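Local coordinates for alpha-rhamnosidase (Dictyoglomus thermophilum, PDB 6I60), which probably hydrolyses terminal, non-reducing alpha-L-rhamnose residues of alpha-L-rhamnosides, at residues Arg390-Glu395 against Leu412-Tyr417; Ile847-His852 against Met884-Pro889; Glu895-Lys900 against Tyr927-Val932. One frame throughout, in Å; residues are numbered along the deposited sequence.

Interaction 1. Residues Arg390-Glu395 against Leu412-Tyr417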
loop_
_atom_site.group_PDB
_atom_site.type_symbol
_atom_site.label_atom_id
_atom_site.label_comp_id
_atom_site.label_asym_id
_atom_site.label_seq_id
_atom_site.Cartn_x
_atom_site.Cartn_y
_atom_site.Cartn_z
ATOM N N ARG A 390 10.845 -30.144 -8.159
ATOM C CA ARG A 390 11.269 -28.788 -8.476
ATOM C C ARG A 390 10.081 -27.997 -9.004
ATOM O O ARG A 390 9.408 -28.433 -9.945
ATOM C CB ARG A 390 12.402 -28.802 -9.504
ATOM C CG ARG A 390 13.064 -27.456 -9.725
ATOM C CD ARG A 390 14.121 -27.541 -10.815
ATOM N NE ARG A 390 13.536 -27.505 -12.154
ATOM C CZ ARG A 390 14.165 -27.899 -13.256
ATOM N NH1 ARG A 390 15.406 -28.363 -13.185
ATOM N NH2 ARG A 390 13.555 -27.830 -14.432
ATOM N N ILE A 391 9.827 -26.839 -8.402
ATOM C CA ILE A 391 8.691 -25.991 -8.749
ATOM C C ILE A 391 9.234 -24.673 -9.285
ATOM O O ILE A 391 9.853 -23.904 -8.540
ATOM C CB ILE A 391 7.765 -25.750 -7.550
ATOM C CG1 ILE A 391 7.416 -27.072 -6.866
ATOM C CG2 ILE A 391 6.509 -25.017 -7.988
ATOM C CD1 ILE A 391 6.860 -26.904 -5.471
ATOM N N ARG A 392 8.996 -24.405 -10.565
ATOM C CA ARG A 392 9.401 -23.161 -11.200
ATOM C C ARG A 392 8.184 -22.280 -11.460
ATOM O O ARG A 392 7.069 -22.773 -11.657
ATOM C CB ARG A 392 10.137 -23.429 -12.515
ATOM C CG ARG A 392 11.334 -24.353 -12.377
ATOM C CD ARG A 392 12.111 -24.443 -13.681
ATOM N NE ARG A 392 13.034 -23.325 -13.842
ATOM C CZ ARG A 392 13.773 -23.116 -14.926
ATOM N NH1 ARG A 392 13.698 -23.953 -15.954
ATOM N NH2 ARG A 392 14.587 -22.068 -14.983
ATOM N N HIS A 393 8.410 -20.968 -11.462
ATOM C CA HIS A 393 7.348 -19.987 -11.641
ATOM C C HIS A 393 7.744 -18.998 -12.728
ATOM O O HIS A 393 8.919 -18.640 -12.856
ATOM C CB HIS A 393 7.054 -19.235 -10.334
ATOM C CG HIS A 393 6.995 -20.118 -9.125
ATOM N ND1 HIS A 393 8.109 -20.728 -8.590
ATOM C CD2 HIS A 393 5.953 -20.484 -8.341
ATOM C CE1 HIS A 393 7.757 -21.437 -7.533
ATOM N NE2 HIS A 393 6.454 -21.304 -7.359
ATOM N N ALA A 394 6.760 -18.551 -13.505
ATOM C CA ALA A 394 7.027 -17.619 -14.590
ATOM C C ALA A 394 5.784 -16.791 -14.877
ATOM O O ALA A 394 4.662 -17.165 -14.525
ATOM C CB ALA A 394 7.487 -18.347 -15.858
ATOM N N GLU A 395 6.007 -15.650 -15.532
ATOM C CA GLU A 395 4.943 -14.728 -15.909
ATOM C C GLU A 395 4.366 -15.034 -17.287
ATOM O O GLU A 395 3.161 -14.865 -17.504
ATOM C CB GLU A 395 5.462 -13.287 -15.887
ATOM C CG GLU A 395 5.439 -12.624 -14.521
ATOM C CD GLU A 395 5.661 -11.122 -14.604
ATOM O OE1 GLU A 395 6.450 -10.684 -15.468
ATOM O OE2 GLU A 395 5.046 -10.379 -13.808
ATOM N N LEU A 412 16.068 -16.763 -9.579
ATOM C CA LEU A 412 15.800 -18.165 -9.886
ATOM C C LEU A 412 14.315 -18.480 -9.757
ATOM O O LEU A 412 13.705 -19.040 -10.675
ATOM C CB LEU A 412 16.626 -19.065 -8.970
ATOM C CG LEU A 412 17.969 -19.540 -9.521
ATOM C CD1 LEU A 412 18.470 -20.732 -8.724
ATOM C CD2 LEU A 412 17.852 -19.883 -10.999
ATOM N N ALA A 413 13.718 -18.124 -8.617
ATOM C CA ALA A 413 12.283 -18.292 -8.380
ATOM C C ALA A 413 11.853 -19.750 -8.530
ATOM O O ALA A 413 10.799 -20.051 -9.093
ATOM C CB ALA A 413 11.458 -17.384 -9.297
ATOM N N THR A 414 12.676 -20.666 -8.025
ATOM C CA THR A 414 12.351 -22.085 -8.005
ATOM C C THR A 414 12.398 -22.602 -6.572
ATOM O O THR A 414 13.296 -22.247 -5.802
ATOM C CB THR A 414 13.306 -22.905 -8.887
ATOM O OG1 THR A 414 14.526 -23.152 -8.179
ATOM C CG2 THR A 414 13.619 -22.165 -10.173
ATOM N N ASP A 415 11.417 -23.432 -6.221
ATOM C CA ASP A 415 11.353 -24.085 -4.921
ATOM C C ASP A 415 11.544 -25.585 -5.099
ATOM O O ASP A 415 11.040 -26.174 -6.061
ATOM C CB ASP A 415 10.021 -23.801 -4.222
ATOM C CG ASP A 415 9.789 -22.319 -3.993
ATOM O OD1 ASP A 415 10.737 -21.634 -3.557
ATOM O OD2 ASP A 415 8.666 -21.836 -4.250
ATOM N N VAL A 416 12.279 -26.195 -4.173
ATOM C CA VAL A 416 12.625 -27.609 -4.242
ATOM C C VAL A 416 12.173 -28.281 -2.954
ATOM O O VAL A 416 12.476 -27.797 -1.857
ATOM C CB VAL A 416 14.137 -27.813 -4.460
ATOM C CG1 VAL A 416 14.540 -29.244 -4.138
ATOM C CG2 VAL A 416 14.515 -27.452 -5.886
ATOM N N TYR A 417 11.448 -29.391 -3.088
ATOM C CA TYR A 417 10.990 -30.172 -1.945
ATOM C C TYR A 417 11.415 -31.619 -2.135
ATOM O O TYR A 417 11.100 -32.230 -3.163
ATOM C CB TYR A 417 9.473 -30.077 -1.780
ATOM C CG TYR A 417 8.917 -30.987 -0.708
ATOM C CD1 TYR A 417 9.074 -30.683 0.639
ATOM C CD2 TYR A 417 8.231 -32.147 -1.042
ATOM C CE1 TYR A 417 8.563 -31.511 1.621
ATOM C CE2 TYR A 417 7.718 -32.980 -0.068
ATOM C CZ TYR A 417 7.886 -32.658 1.262
ATOM O OH TYR A 417 7.373 -33.488 2.232
#
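The imidazole of His-393 meets the carbonyl oxygen of Ala-413 at its edge, nearly in the ring plane, while His-434 stacks on it and Phe-436 meets it edge-to-face. ND1 of His-393 donates to Ala-413 O at 2.8 Å, from above the carbonyl plane. CG of His-393 lies anti to the carbonyl carbon (chi1 -44°), which turns the edge carrying ND1 toward the neighbouring strand. There the Asp-415 carboxylate crosses the ring, the two planes 70° apart, with OD2 3.4 Å from His-393 CE1. The second flat group, the Arg-392 guanidinium, has Thr-414 CG2 near its plane at the edge and Tyr-405 as a cation-pi partner. Between these groups, which lie on different faces, runs an antiparallel ladder of the concanavalin-like domain, in which Ile-391 and Asp-415 form a hydrogen-bonded pair (Ile-391 N to Asp-415 O 2.7 Å, Asp-415 N to Ile-391 O 2.8 Å). A leucine in place of His-393 would probably cost Ala-413 O its ND1 partner, leaving a weak backbone bond, and deprive His-434 of its stacking ring. With Asp-415 OD1 accepting from Glu-303 N and OD2 from His-434, this buried carboxylate is satisfied from outside the pair, while His-393 spends ND1 on Ala-413 O.

Interaction 2. Residues Ile847-His852 against Met884-Pro889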
loop_
_atom_site.group_PDB
_atom_site.type_symbol
_atom_site.label_atom_id
_atom_site.label_comp_id
_atom_site.label_asym_id
_atom_site.label_seq_id
_atom_site.Cartn_x
_atom_site.Cartn_y
_atom_site.Cartn_z
ATOM N N ILE A 847 -17.728 16.525 -0.487
ATOM C CA ILE A 847 -17.626 15.581 -1.590
ATOM C C ILE A 847 -18.187 16.236 -2.842
ATOM O O ILE A 847 -19.235 16.891 -2.795
ATOM C CB ILE A 847 -18.366 14.266 -1.274
ATOM C CG1 ILE A 847 -18.093 13.836 0.168
ATOM C CG2 ILE A 847 -17.961 13.173 -2.251
ATOM C CD1 ILE A 847 -18.904 12.646 0.607
ATOM N N ILE A 848 -17.487 16.066 -3.958
ATOM C CA ILE A 848 -17.911 16.593 -5.250
ATOM C C ILE A 848 -18.398 15.418 -6.086
ATOM O O ILE A 848 -17.613 14.537 -6.455
ATOM C CB ILE A 848 -16.781 17.350 -5.960
ATOM C CG1 ILE A 848 -16.177 18.402 -5.030
ATOM C CG2 ILE A 848 -17.297 18.004 -7.230
ATOM C CD1 ILE A 848 -15.070 19.211 -5.663
ATOM N N PHE A 849 -19.697 15.401 -6.381
ATOM C CA PHE A 849 -20.311 14.369 -7.218
ATOM C C PHE A 849 -20.478 14.953 -8.618
ATOM O O PHE A 849 -21.506 15.546 -8.944
ATOM C CB PHE A 849 -21.645 13.913 -6.635
ATOM C CG PHE A 849 -21.534 13.283 -5.274
ATOM C CD1 PHE A 849 -21.195 11.946 -5.141
ATOM C CD2 PHE A 849 -21.782 14.023 -4.130
ATOM C CE1 PHE A 849 -21.097 11.362 -3.892
ATOM C CE2 PHE A 849 -21.686 13.444 -2.878
ATOM C CZ PHE A 849 -21.344 12.110 -2.759
ATOM N N GLU A 850 -19.454 14.781 -9.455
ATOM C CA GLU A 850 -19.432 15.333 -10.811
ATOM C C GLU A 850 -19.212 14.207 -11.812
ATOM O O GLU A 850 -18.067 13.919 -12.195
ATOM C CB GLU A 850 -18.354 16.404 -10.946
ATOM C CG GLU A 850 -18.343 17.106 -12.290
ATOM C CD GLU A 850 -17.115 17.969 -12.479
ATOM O OE1 GLU A 850 -16.933 18.924 -11.693
ATOM O OE2 GLU A 850 -16.331 17.689 -13.408
ATOM N N PRO A 851 -20.274 13.551 -12.270
ATOM C CA PRO A 851 -20.112 12.474 -13.250
ATOM C C PRO A 851 -19.817 13.013 -14.638
ATOM O O PRO A 851 -20.181 14.137 -14.991
ATOM C CB PRO A 851 -21.469 11.760 -13.213
ATOM C CG PRO A 851 -22.431 12.829 -12.824
ATOM C CD PRO A 851 -21.686 13.763 -11.903
ATOM N N HIS A 852 -19.141 12.185 -15.432
ATOM C CA HIS A 852 -18.755 12.532 -16.798
ATOM C C HIS A 852 -19.222 11.425 -17.732
ATOM O O HIS A 852 -18.457 10.506 -18.056
ATOM C CB HIS A 852 -17.246 12.748 -16.909
ATOM C CG HIS A 852 -16.772 14.023 -16.283
ATOM N ND1 HIS A 852 -16.188 15.036 -17.013
ATOM C CD2 HIS A 852 -16.801 14.452 -15.000
ATOM C CE1 HIS A 852 -15.875 16.033 -16.204
ATOM N NE2 HIS A 852 -16.238 15.705 -14.978
ATOM N N MET A 884 -29.207 9.867 -11.265
ATOM C CA MET A 884 -28.059 10.040 -10.386
ATOM C C MET A 884 -28.482 9.768 -8.951
ATOM O O MET A 884 -29.439 10.376 -8.462
ATOM C CB MET A 884 -27.470 11.447 -10.513
ATOM C CG MET A 884 -25.998 11.526 -10.154
ATOM S SD MET A 884 -25.336 13.194 -10.303
ATOM C CE MET A 884 -26.297 13.817 -11.676
ATOM N N ARG A 885 -27.772 8.861 -8.283
ATOM C CA ARG A 885 -28.032 8.529 -6.886
ATOM C C ARG A 885 -26.730 8.633 -6.109
ATOM O O ARG A 885 -25.759 7.939 -6.426
ATOM C CB ARG A 885 -28.626 7.126 -6.744
ATOM C CG ARG A 885 -29.018 6.774 -5.319
ATOM C CD ARG A 885 -29.264 5.285 -5.159
ATOM N NE ARG A 885 -30.013 4.985 -3.942
ATOM C CZ ARG A 885 -29.458 4.609 -2.794
ATOM N NH1 ARG A 885 -28.141 4.483 -2.702
ATOM N NH2 ARG A 885 -30.221 4.356 -1.740
ATOM N N ILE A 886 -26.711 9.494 -5.093
ATOM C CA ILE A 886 -25.518 9.716 -4.289
ATOM C C ILE A 886 -25.819 9.364 -2.839
ATOM O O ILE A 886 -26.975 9.282 -2.415
ATOM C CB ILE A 886 -25.000 11.165 -4.396
ATOM C CG1 ILE A 886 -25.975 12.131 -3.719
ATOM C CG2 ILE A 886 -24.779 11.549 -5.851
ATOM C CD1 ILE A 886 -25.357 13.464 -3.351
ATOM N N SER A 887 -24.749 9.149 -2.077
ATOM C CA SER A 887 -24.850 8.859 -0.652
ATOM C C SER A 887 -23.755 9.623 0.074
ATOM O O SER A 887 -22.573 9.475 -0.250
ATOM C CB SER A 887 -24.733 7.357 -0.384
ATOM O OG SER A 887 -25.969 6.707 -0.626
ATOM N N VAL A 888 -24.150 10.444 1.043
ATOM C CA VAL A 888 -23.229 11.256 1.824
ATOM C C VAL A 888 -23.334 10.806 3.282
ATOM O O VAL A 888 -24.437 10.784 3.824
ATOM C CB VAL A 888 -23.523 12.761 1.711
ATOM C CG1 VAL A 888 -22.407 13.575 2.351
ATOM C CG2 VAL A 888 -23.716 13.152 0.252
ATOM N N PRO A 889 -22.233 10.454 3.936
ATOM C CA PRO A 889 -22.300 10.068 5.348
ATOM C C PRO A 889 -22.429 11.294 6.243
ATOM O O PRO A 889 -22.309 12.439 5.807
ATOM C CB PRO A 889 -20.967 9.348 5.572
ATOM C CG PRO A 889 -20.031 10.019 4.621
ATOM C CD PRO A 889 -20.850 10.448 3.420
#
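Phe-849 points its ring across to Ile-886, which sits squarely over one face: Ile-886 CB is 3.9 Å from the ring centroid of Phe-849 and only 9° off the normal, a CH-pi contact. CG1 of Ile-886 stands between its backbone N and carbonyl carbon (chi1 69°), and the two branches therefore spread over the same face. CG2 covers the CG-CD1 side of Phe-849, while the Ile-886 CD1 methyl lies toward CD2 and CE2, 3.7 Å from Phe-849 CE2. The opposite face of the same ring carries Ile-847 CG2, nearer the rim, so the phenyl group is sandwiched between an aliphatic neighbour in its own strand and one from across the contact. Val-888 crosses obliquely, its CG2 3.7 Å from Phe-849 CE2.

This is the interior of a beta-sandwich in the C-terminal domain. Strand 846-849 belongs to one sheet and strand 882-888 to the other; their segments run 173° apart in direction and approach no closer than 9.5 Å between axes. No hydrogen bond joins them, and the gap is spanned by side chains, Phe-849 reaching as far as the Ser-887 carbonyl.

At one end Ile-847 and Val-888 slide past each other in opposite senses, with Ile-847 CD1 4.0 Å from Val-888 CG1, and the same CD1 reaches Pro-889 CD, 4.1 Å away. At the other end the Met-884 chain, bent at its last torsion, lies at about a right angle to Pro-851, bringing SD of Met-884 3.9 Å from Pro-851 CG. Strand 869-877 extends this apolar layer, Ile-873 touching Phe-849 and Trp-875 touching Pro-851.

Interaction 3. Residues Glu895-Lys900 against Tyr927-Val932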
loop_
_atom_site.group_PDB
_atom_site.type_symbol
_atom_site.label_atom_id
_atom_site.label_comp_id
_atom_site.label_asym_id
_atom_site.label_seq_id
_atom_site.Cartn_x
_atom_site.Cartn_y
_atom_site.Cartn_z
ATOM N N GLU A 895 -21.665 18.116 -3.001
ATOM C CA GLU A 895 -21.780 19.151 -4.027
ATOM C C GLU A 895 -22.015 18.440 -5.358
ATOM O O GLU A 895 -21.065 18.026 -6.027
ATOM C CB GLU A 895 -20.535 20.032 -4.059
ATOM C CG GLU A 895 -20.608 21.179 -5.054
ATOM C CD GLU A 895 -19.451 22.151 -4.910
ATOM O OE1 GLU A 895 -19.317 22.763 -3.830
ATOM O OE2 GLU A 895 -18.675 22.300 -5.880
ATOM N N VAL A 896 -23.281 18.294 -5.734
ATOM C CA VAL A 896 -23.640 17.591 -6.958
ATOM C C VAL A 896 -23.428 18.507 -8.155
ATOM O O VAL A 896 -23.772 19.694 -8.121
ATOM C CB VAL A 896 -25.096 17.096 -6.885
ATOM C CG1 VAL A 896 -25.350 16.041 -7.949
ATOM C CG2 VAL A 896 -25.394 16.549 -5.502
ATOM N N HIS A 897 -22.858 17.955 -9.224
ATOM C CA HIS A 897 -22.620 18.675 -10.475
ATOM C C HIS A 897 -23.340 17.916 -11.584
ATOM O O HIS A 897 -22.743 17.100 -12.290
ATOM C CB HIS A 897 -21.117 18.814 -10.770
ATOM C CG HIS A 897 -20.415 19.803 -9.893
ATOM N ND1 HIS A 897 -19.100 20.166 -10.089
ATOM C CD2 HIS A 897 -20.842 20.502 -8.816
ATOM C CE1 HIS A 897 -18.747 21.047 -9.171
ATOM N NE2 HIS A 897 -19.786 21.268 -8.386
ATOM N N VAL A 898 -24.634 18.184 -11.731
ATOM C CA VAL A 898 -25.440 17.548 -12.768
ATOM C C VAL A 898 -25.075 18.167 -14.113
ATOM O O VAL A 898 -25.258 19.377 -14.307
ATOM C CB VAL A 898 -26.943 17.690 -12.473
ATOM C CG1 VAL A 898 -27.753 16.848 -13.439
ATOM C CG2 VAL A 898 -27.244 17.292 -11.034
ATOM N N PRO A 899 -24.553 17.389 -15.061
ATOM C CA PRO A 899 -24.195 17.958 -16.366
ATOM C C PRO A 899 -25.426 18.227 -17.218
ATOM O O PRO A 899 -26.337 17.400 -17.316
ATOM C CB PRO A 899 -23.315 16.871 -16.995
ATOM C CG PRO A 899 -23.786 15.602 -16.367
ATOM C CD PRO A 899 -24.257 15.948 -14.976
ATOM N N LYS A 900 -25.446 19.406 -17.838
ATOM C CA LYS A 900 -26.564 19.822 -18.684
ATOM C C LYS A 900 -26.328 19.277 -20.086
ATOM O O LYS A 900 -25.633 19.882 -20.905
ATOM C CB LYS A 900 -26.708 21.340 -18.684
ATOM C CG LYS A 900 -26.416 21.996 -17.345
ATOM C CD LYS A 900 -27.023 23.385 -17.272
ATOM C CE LYS A 900 -26.134 24.411 -17.950
ATOM N NZ LYS A 900 -26.486 25.799 -17.542
ATOM N N TYR A 927 -22.934 22.902 -15.840
ATOM C CA TYR A 927 -23.470 22.014 -14.823
ATOM C C TYR A 927 -24.632 22.684 -14.098
ATOM O O TYR A 927 -24.867 23.889 -14.221
ATOM C CB TYR A 927 -22.392 21.609 -13.808
ATOM C CG TYR A 927 -21.276 20.766 -14.383
ATOM C CD1 TYR A 927 -21.447 19.405 -14.606
ATOM C CD2 TYR A 927 -20.047 21.332 -14.693
ATOM C CE1 TYR A 927 -20.425 18.633 -15.129
ATOM C CE2 TYR A 927 -19.020 20.569 -15.214
ATOM C CZ TYR A 927 -19.213 19.223 -15.430
ATOM O OH TYR A 927 -18.185 18.468 -15.948
ATOM N N ILE A 928 -25.366 21.872 -13.340
ATOM C CA ILE A 928 -26.367 22.344 -12.389
ATOM C C ILE A 928 -25.885 21.945 -11.002
ATOM O O ILE A 928 -25.675 20.755 -10.729
ATOM C CB ILE A 928 -27.763 21.769 -12.681
ATOM C CG1 ILE A 928 -28.433 22.552 -13.814
ATOM C CG2 ILE A 928 -28.632 21.799 -11.431
ATOM C CD1 ILE A 928 -29.051 23.867 -13.374
ATOM N N VAL A 929 -25.699 22.932 -10.134
ATOM C CA VAL A 929 -25.076 22.718 -8.833
ATOM C C VAL A 929 -26.153 22.500 -7.781
ATOM O O VAL A 929 -27.078 23.310 -7.642
ATOM C CB VAL A 929 -24.173 23.904 -8.457
ATOM C CG1 VAL A 929 -23.506 23.654 -7.114
ATOM C CG2 VAL A 929 -23.134 24.139 -9.542
ATOM N N ILE A 930 -26.032 21.402 -7.039
ATOM C CA ILE A 930 -26.922 21.078 -5.930
ATOM C C ILE A 930 -26.061 20.797 -4.707
ATOM O O ILE A 930 -25.095 20.030 -4.786
ATOM C CB ILE A 930 -27.823 19.869 -6.248
ATOM C CG1 ILE A 930 -28.624 20.116 -7.529
ATOM C CG2 ILE A 930 -28.758 19.578 -5.086
ATOM C CD1 ILE A 930 -29.143 18.850 -8.177
ATOM N N ARG A 931 -26.404 21.423 -3.585
ATOM C CA ARG A 931 -25.679 21.259 -2.332
ATOM C C ARG A 931 -26.567 20.514 -1.348
ATOM O O ARG A 931 -27.677 20.965 -1.047
ATOM C CB ARG A 931 -25.256 22.614 -1.763
ATOM C CG ARG A 931 -24.063 23.227 -2.469
ATOM C CD ARG A 931 -23.954 24.716 -2.192
ATOM N NE ARG A 931 -23.488 25.456 -3.361
ATOM C CZ ARG A 931 -22.227 25.471 -3.785
ATOM N NH1 ARG A 931 -21.295 24.785 -3.135
ATOM N NH2 ARG A 931 -21.897 26.175 -4.860
ATOM N N VAL A 932 -26.081 19.375 -0.855
ATOM C CA VAL A 932 -26.826 18.531 0.069
ATOM C C VAL A 932 -25.937 18.198 1.261
ATOM O O VAL A 932 -24.729 18.434 1.254
ATOM C CB VAL A 932 -27.343 17.236 -0.599
ATOM C CG1 VAL A 932 -28.186 17.560 -1.825
ATOM C CG2 VAL A 932 -26.181 16.318 -0.965
#
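An antiparallel strand pair within one sheet of the C-terminal beta-sandwich brings Glu-895 to Pro-899 alongside Tyr-927 to Arg-931. Val-896 with Ile-930 and Val-898 with Ile-928 are the hydrogen-bonded pairs, four backbone bonds in all, including Val-896 N to Ile-930 O at 2.7 Å and Ile-928 N to Val-898 O at 2.7 Å. The side chains of these pairs are buried on one face: Val-896 and Ile-930 lie side by side, their CB atoms 3.9 Å apart, and Met-884 and Phe-939 of the facing sheet close over Val-896.

The other face is mixed, with a charged cluster at one end. Glu-895 and Arg-931 run next to each other, and Glu-895 OE1 makes a salt bridge of 2.9 Å to Arg-931 NH1, with carboxylate and guanidinium planes turned 74° apart. NH2 of Arg-931 has a second mate in Glu-922. The other oxygen, Glu-895 OE2, takes a bond from His-897 NE2 through its anti lone pair; OE2 lies somewhat out of the imidazole plane, and the N-H...O angle is a bent 139°. With ND1 of His-897 also bonded to Glu-850, the imidazole lies between two carboxylates, which would be expected to favour its protonated form.

Tyr-927 has CG anti to its carbonyl carbon (chi1 -66°), swinging the ring over the partner strand, where Tyr-927 CE1 comes 3.9 Å from Pro-899 CB. Lys-900, whose NZ pairs with Glu-923, crosses Ile-928 at about a right angle, Lys-900 CD resting 3.8 Å from Ile-928 CG1.

Read from the N terminus, the three contacts occur in series, none nested within or crossing another. Interaction 1 comes first, closing a loop of 16 residues within the concanavalin-like domain. Interaction 2 follows far along the chain and spans 31 residues, largely strand, to join the two sheets of the C-terminal sandwich. Interaction 3 then bridges 26 residues near the C terminus, within one of those sheets. The last two are neighbours, their centres about 9 Å apart: strands 846-849 and 893-899 lie next to each other, with probable hydrogen bonds such as Ile-847 O to Glu-895 N. Interaction 1 stands apart, about 48 Å from interaction 2 between centres, across the centre of the chain.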